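Triosephosphate isomerase (PDB 5UPR) probably catalyses the interconversion of D-glyceraldehyde 3-phosphate and dihydroxyacetone phosphate in glycolysis and gluconeogenesis, working as a homodimer. Local coordinates at the interface of chains A and B. Sequence-based numbering; all coordinates share one arbitrary frame. Chains: chain A/B, Triosephosphate isomerase.

Contact 1: the interface of chains A and B. Residues chain A 49-51, 85; chain B 50-51, 53, 85.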
loop_
_atom_site.group_PDB
_atom_site.type_symbol
_atom_site.label_atom_id
_atom_site.label_comp_id
_atom_site.label_asym_id
_atom_site.label_seq_id
_atom_site.Cartn_x
_atom_site.Cartn_y
_atom_site.Cartn_z
ATOM N N PRO A 49 -5.825 4.956 6.298
ATOM C CA PRO A 49 -4.692 4.118 5.878
ATOM C C PRO A 49 -5.123 2.640 6.028
ATOM O O PRO A 49 -5.973 2.311 6.911
ATOM C CB PRO A 49 -3.549 4.472 6.899
ATOM C CG PRO A 49 -3.998 5.754 7.535
ATOM C CD PRO A 49 -5.513 5.736 7.492
ATOM N N SER A 50 -4.564 1.782 5.190
ATOM C CA SER A 50 -5.055 0.417 5.062
ATOM C C SER A 50 -5.026 -0.356 6.391
ATOM O O SER A 50 -5.859 -1.236 6.623
ATOM C CB SER A 50 -4.347 -0.339 3.967
ATOM O OG SER A 50 -2.967 -0.472 4.218
ATOM N N LEU A 51 -4.079 -0.035 7.251
ATOM C CA LEU A 51 -3.932 -0.663 8.575
ATOM C C LEU A 51 -5.171 -0.560 9.478
ATOM O O LEU A 51 -5.398 -1.456 10.294
ATOM C CB LEU A 51 -2.751 -0.049 9.337
ATOM C CG LEU A 51 -1.342 -0.270 8.867
ATOM C CD1 LEU A 51 -0.343 0.419 9.789
ATOM C CD2 LEU A 51 -0.965 -1.800 8.822
ATOM N N LEU A 85 -2.102 -4.549 -2.183
ATOM C CA LEU A 85 -3.476 -4.924 -1.955
ATOM C C LEU A 85 -4.190 -4.883 -3.334
ATOM O O LEU A 85 -4.425 -3.806 -3.939
ATOM C CB LEU A 85 -4.145 -3.901 -1.005
ATOM C CG LEU A 85 -3.371 -3.685 0.310
ATOM C CD1 LEU A 85 -4.184 -2.721 1.222
ATOM C CD2 LEU A 85 -3.137 -4.970 1.161
ATOM N N SER B 50 -1.512 -5.685 4.703
ATOM C CA SER B 50 -1.724 -4.650 5.721
ATOM C C SER B 50 -3.182 -4.604 6.260
ATOM O O SER B 50 -3.400 -4.262 7.403
ATOM C CB SER B 50 -1.314 -3.293 5.188
ATOM O OG SER B 50 -2.056 -2.903 4.059
ATOM N N LEU B 51 -4.153 -4.949 5.406
ATOM C CA LEU B 51 -5.565 -4.995 5.792
ATOM C C LEU B 51 -5.912 -5.898 6.968
ATOM O O LEU B 51 -6.852 -5.614 7.708
ATOM C CB LEU B 51 -6.446 -5.427 4.586
ATOM C CG LEU B 51 -6.580 -4.443 3.430
ATOM C CD1 LEU B 51 -7.337 -5.042 2.244
ATOM C CD2 LEU B 51 -7.299 -3.176 3.869
ATOM N N ILE B 53 -3.453 -7.085 9.370
ATOM C CA ILE B 53 -2.496 -7.063 10.467
ATOM C C ILE B 53 -3.164 -6.962 11.820
ATOM O O ILE B 53 -2.802 -7.685 12.745
ATOM C CB ILE B 53 -1.388 -6.040 10.292
ATOM C CG1 ILE B 53 -0.437 -6.473 9.139
ATOM C CG2 ILE B 53 -0.569 -5.939 11.546
ATOM C CD1 ILE B 53 0.607 -5.446 8.668
ATOM N N LEU B 85 2.107 3.645 3.874
ATOM C CA LEU B 85 2.235 3.375 5.319
ATOM C C LEU B 85 3.648 3.711 5.774
ATOM O O LEU B 85 4.613 3.022 5.396
ATOM C CB LEU B 85 1.926 1.888 5.635
ATOM C CG LEU B 85 0.599 1.399 5.023
ATOM C CD1 LEU B 85 0.398 -0.085 5.233
ATOM C CD2 LEU B 85 -0.611 2.162 5.581
HETATM O O HOH W 1 -4.486 -4.053 9.867
HETATM O O HOH W 2 -7.617 -3.039 8.156
#
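The hydroxyls of A:Ser50 and B:Ser50 meet tip to tip in this homodimer of the triosephosphate isomerase (TIM barrel) family, OG to OG 2.6 Å apart; each chain is the isomerase part of a longer protein. They share a hydrogen bond with no direction assigned. Both OG atoms lie between their own backbone N and carbonyl carbon (chi1 62° in chain A, 61° in chain B), and these matched torsions point the hydroxyls at each other, consistent with the two-fold.

Methyl groups approach this polar pair from opposite sides. B:Leu85 CD1 stands 3.5 Å from A:Ser50 OG, and A:Leu85 CD1 lies 3.6 Å from B:Ser50 OG, so the serine bond runs between two leucine tips. Each of these leucines also packs against the partner's Leu51, the side chains crossing obliquely: A:Leu85 CD1 is 3.7 Å from B:Leu51 CG, and B:Leu85 CD1 faces A:Leu51 CG in the same manner. A:Leu51 turns its CD2 branch over B:Ser50 CB and also meets the terminal CD1 of B:Ile53 with it at 4.0 Å. A:Pro49 adds its ring CB against B:Leu85 CD2.

Two waters tie the backbones together. Water 1 links A:Leu51 O to B:Ser50 O (2.7 Å from the latter), while water 2 joins A:Ser50 O to B:Leu51 O (again 2.7 Å from the latter). These carbonyls belong to the short 3-10 helices 50-52, which place the two serines across the two-fold.

Contact 2: the interface of chains A and B. Residues chain A 79-82; chain B 17, 19, 104.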
loop_
_atom_site.group_PDB
_atom_site.type_symbol
_atom_site.label_atom_id
_atom_site.label_comp_id
_atom_site.label_asym_id
_atom_site.label_seq_id
_atom_site.Cartn_x
_atom_site.Cartn_y
_atom_site.Cartn_z
ATOM N N GLY A 79 -2.049 -13.262 -5.511
ATOM C CA GLY A 79 -0.820 -13.884 -5.923
ATOM C C GLY A 79 0.415 -13.240 -5.340
ATOM O O GLY A 79 0.368 -12.601 -4.274
ATOM N N ALA A 80 1.519 -13.353 -6.079
ATOM C CA ALA A 80 2.858 -13.099 -5.520
ATOM C C ALA A 80 3.252 -11.608 -5.736
ATOM O O ALA A 80 4.158 -11.300 -6.526
ATOM C CB ALA A 80 3.842 -14.062 -6.168
ATOM N N PHE A 81 2.545 -10.722 -5.036
ATOM C CA PHE A 81 2.651 -9.326 -5.166
ATOM C C PHE A 81 2.882 -8.710 -3.774
ATOM O O PHE A 81 2.029 -8.034 -3.204
ATOM C CB PHE A 81 1.458 -8.706 -5.877
ATOM C CG PHE A 81 0.881 -9.571 -6.983
ATOM C CD1 PHE A 81 1.632 -9.919 -8.073
ATOM C CD2 PHE A 81 -0.452 -10.022 -6.892
ATOM C CE1 PHE A 81 1.125 -10.737 -9.047
ATOM C CE2 PHE A 81 -0.996 -10.813 -7.874
ATOM C CZ PHE A 81 -0.205 -11.180 -8.976
ATOM N N THR A 82 4.089 -8.876 -3.274
ATOM C CA THR A 82 4.475 -8.470 -1.941
ATOM C C THR A 82 4.227 -6.977 -1.728
ATOM O O THR A 82 4.665 -6.117 -2.605
ATOM C CB THR A 82 5.943 -8.863 -1.666
ATOM O OG1 THR A 82 6.174 -10.298 -1.730
ATOM C CG2 THR A 82 6.335 -8.376 -0.258
ATOM N N LYS B 17 2.366 -12.477 1.111
ATOM C CA LYS B 17 2.191 -11.776 -0.137
ATOM C C LYS B 17 0.735 -11.295 -0.299
ATOM O O LYS B 17 0.092 -10.983 0.706
ATOM C CB LYS B 17 2.753 -12.576 -1.337
ATOM C CG LYS B 17 4.180 -13.071 -1.130
ATOM C CD LYS B 17 4.841 -13.626 -2.377
ATOM C CE LYS B 17 6.286 -14.078 -2.126
ATOM N NZ LYS B 17 6.889 -14.595 -3.389
ATOM N N ASN B 19 -2.265 -12.346 -0.622
ATOM C CA ASN B 19 -3.154 -13.474 -0.327
ATOM C C ASN B 19 -3.710 -13.216 1.064
ATOM O O ASN B 19 -2.988 -12.896 2.013
ATOM C CB ASN B 19 -2.407 -14.828 -0.340
ATOM C CG ASN B 19 -1.807 -15.157 -1.707
ATOM O OD1 ASN B 19 -2.505 -15.581 -2.638
ATOM N ND2 ASN B 19 -0.514 -14.867 -1.887
ATOM N N GLU B 104 9.997 -8.728 -5.857
ATOM C CA GLU B 104 8.750 -8.331 -6.519
ATOM C C GLU B 104 8.592 -6.770 -6.518
ATOM O O GLU B 104 8.167 -6.199 -7.552
ATOM C CB GLU B 104 7.507 -9.059 -5.934
ATOM C CG GLU B 104 7.531 -10.547 -6.174
ATOM C CD GLU B 104 6.802 -11.397 -5.146
ATOM O OE1 GLU B 104 6.068 -10.853 -4.281
ATOM O OE2 GLU B 104 6.958 -12.673 -5.260
#
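Two hydrogen bonds run from A:Thr82 to one carboxylate oxygen of B:Glu104, OE1. The backbone N of A:Thr82 lies 3.0 Å from B:Glu104 OE1, with 151° at the hydrogen, and comes in close to the line of the CD-OE1 bond. The hydroxyl OG1 of A:Thr82 approaches B:Glu104 OE1 at 2.6 Å, but from above the carboxylate plane, 41° out of it. OE1 thus accepts from both donors. The threonine and glutamate side chains cross at about a right angle.

The ionic contact lies within chain B. NZ of B:Lys17, the lysine of the TIM active site, forms a salt bridge to OE2 of B:Glu104 at 2.7 Å, on the syn side but tilted from the carboxylate plane. With OE1 held by A:Thr82 and OE2 by B:Lys17, rotation about the CG-CD bond is probably restricted.

In the packing, the B:Lys17 chain is extended beyond CG (chi2 -169°), which carries NZ along A:Ala80 to OE2. B:Lys17 CG is 3.5 Å from A:Thr82 OG1, and B:Lys17 CD rests 3.8 Å from A:Ala80 CA. A:Ala80 O stands over the flat face of the B:Glu104 carboxylate, nearly above CD; it is 3.0 Å from B:Glu104 OE1, but both normally act as acceptors and no hydrogen bond is claimed. At the outer end, the amide ND2 of B:Asn19 faces A:Gly79 O at 3.4 Å.

Contact 3: the interface of chains A and B. Residues chain A 17, 102, 104, 109; chain B 80-82.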
loop_
_atom_site.group_PDB
_atom_site.type_symbol
_atom_site.label_atom_id
_atom_site.label_comp_id
_atom_site.label_asym_id
_atom_site.label_seq_id
_atom_site.Cartn_x
_atom_site.Cartn_y
_atom_site.Cartn_z
ATOM N N LYS A 17 -5.039 10.343 4.088
ATOM C CA LYS A 17 -3.650 10.228 3.711
ATOM C C LYS A 17 -2.843 9.428 4.755
ATOM O O LYS A 17 -3.418 8.489 5.366
ATOM C CB LYS A 17 -3.057 11.583 3.341
ATOM C CG LYS A 17 -3.883 12.375 2.345
ATOM C CD LYS A 17 -3.204 13.677 1.881
ATOM C CE LYS A 17 -4.141 14.370 0.816
ATOM N NZ LYS A 17 -3.451 15.590 0.258
ATOM N N HIS A 102 -4.359 9.611 -7.250
ATOM C CA HIS A 102 -4.063 10.797 -6.500
ATOM C C HIS A 102 -2.760 11.421 -6.985
ATOM O O HIS A 102 -1.785 10.672 -7.238
ATOM C CB HIS A 102 -4.001 10.519 -4.999
ATOM C CG HIS A 102 -4.148 11.755 -4.168
ATOM N ND1 HIS A 102 -3.104 12.580 -3.894
ATOM C CD2 HIS A 102 -5.249 12.345 -3.647
ATOM C CE1 HIS A 102 -3.550 13.606 -3.193
ATOM N NE2 HIS A 102 -4.849 13.490 -3.026
ATOM N N GLU A 104 -0.389 12.748 -5.442
ATOM C CA GLU A 104 0.778 12.314 -4.632
ATOM C C GLU A 104 1.349 10.969 -5.165
ATOM O O GLU A 104 2.575 10.833 -5.240
ATOM C CB GLU A 104 0.452 12.293 -3.129
ATOM C CG GLU A 104 0.129 13.673 -2.579
ATOM C CD GLU A 104 -0.794 13.695 -1.382
ATOM O OE1 GLU A 104 -1.089 12.607 -0.814
ATOM O OE2 GLU A 104 -1.177 14.867 -0.967
ATOM N N PHE A 109 7.219 8.798 -4.687
ATOM C CA PHE A 109 7.798 8.990 -3.379
ATOM C C PHE A 109 9.252 8.594 -3.284
ATOM O O PHE A 109 9.663 7.433 -3.633
ATOM C CB PHE A 109 7.015 8.150 -2.368
ATOM C CG PHE A 109 5.511 8.402 -2.365
ATOM C CD1 PHE A 109 4.979 9.554 -1.763
ATOM C CD2 PHE A 109 4.648 7.532 -3.014
ATOM C CE1 PHE A 109 3.602 9.763 -1.754
ATOM C CE2 PHE A 109 3.310 7.737 -3.023
ATOM C CZ PHE A 109 2.759 8.880 -2.379
ATOM N N ALA B 80 1.251 13.960 4.017
ATOM C CA ALA B 80 0.386 13.919 2.838
ATOM C C ALA B 80 0.934 12.908 1.796
ATOM O O ALA B 80 1.483 13.323 0.711
ATOM C CB ALA B 80 0.209 15.308 2.235
ATOM N N PHE B 81 0.842 11.613 2.157
ATOM C CA PHE B 81 1.405 10.561 1.369
ATOM C C PHE B 81 0.319 9.497 1.103
ATOM O O PHE B 81 0.304 8.391 1.682
ATOM C CB PHE B 81 2.640 9.955 2.040
ATOM C CG PHE B 81 3.499 10.961 2.766
ATOM C CD1 PHE B 81 4.095 12.005 2.079
ATOM C CD2 PHE B 81 3.718 10.842 4.145
ATOM C CE1 PHE B 81 4.851 12.960 2.755
ATOM C CE2 PHE B 81 4.512 11.747 4.819
ATOM C CZ PHE B 81 5.084 12.815 4.122
ATOM N N THR B 82 -0.560 9.835 0.170
ATOM C CA THR B 82 -1.716 8.978 -0.155
ATOM C C THR B 82 -1.291 7.555 -0.532
ATOM O O THR B 82 -0.415 7.361 -1.413
ATOM C CB THR B 82 -2.611 9.665 -1.226
ATOM O OG1 THR B 82 -3.186 10.906 -0.667
ATOM C CG2 THR B 82 -3.711 8.808 -1.628
#
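CG of A:Glu104 is set opposite the carbonyl carbon (chi1 -64°), which sends the glutamate chain, extended from there on, towards chain B. The first torsion of B:Thr82 likewise places OG1 opposite its carbonyl carbon, turning the hydroxyl towards A:Glu104, and the two side chains cross at about a right angle. B:Thr82 OG1 hydrogen-bonds to A:Glu104 OE1 at 2.7 Å, and B:Thr82 N does so to A:Glu104 OE1 at 3.0 Å.

A:His102, the active-site histidine of the family, has CG opposite its own N (chi1 -161°). This lays the imidazole flat beneath the threonine hydroxyl: B:Thr82 OG1 sits above the centre of the ring and 3.6 Å from ND1 of A:His102. The methyl CG2 of B:Thr82 meets A:His102 CB at 3.8 Å. A:Glu104 N donates to A:His102 ND1 at 3.1 Å, coming close to the ring plane but tilted 18° from it, which helps to set the ring's rotation. A:Lys17 NZ holds the other carboxylate oxygen, OE2 of A:Glu104, in a salt bridge of 2.7 Å.

On the far flank A:Phe109 CE1 touches B:Phe81 CA at 3.9 Å and its CZ lies near B:Thr82 O, the two phenylalanine side chains meeting at a slant.

In the fold, A:Lys17 follows barrel strand 10-15, A:His102 lies in the loop after strand 97-100, and A:Glu104 in the first turn of helix 103-107. The chain B loop joining strand 65-69 to helix 87-92 inserts beside this active site.

Contacts 2 and 3 are largely two-fold counterparts, the same loop residues 80-82 meeting Lys17 and Glu104 with the chains exchanged; the centres of their C-alpha atoms are about 22 Å apart. Contact 1 lies between them, its C-alpha centre about 14 Å from contact 2 and 15 Å from contact 3. The link along the chain is short: Leu85 of contact 1 lies three residues beyond Thr82 in the same loop. Each subunit thus lends a loop to its partner's active site, and the axial serine contact may help fix the registration, which is consistent with the dimer supporting catalysis.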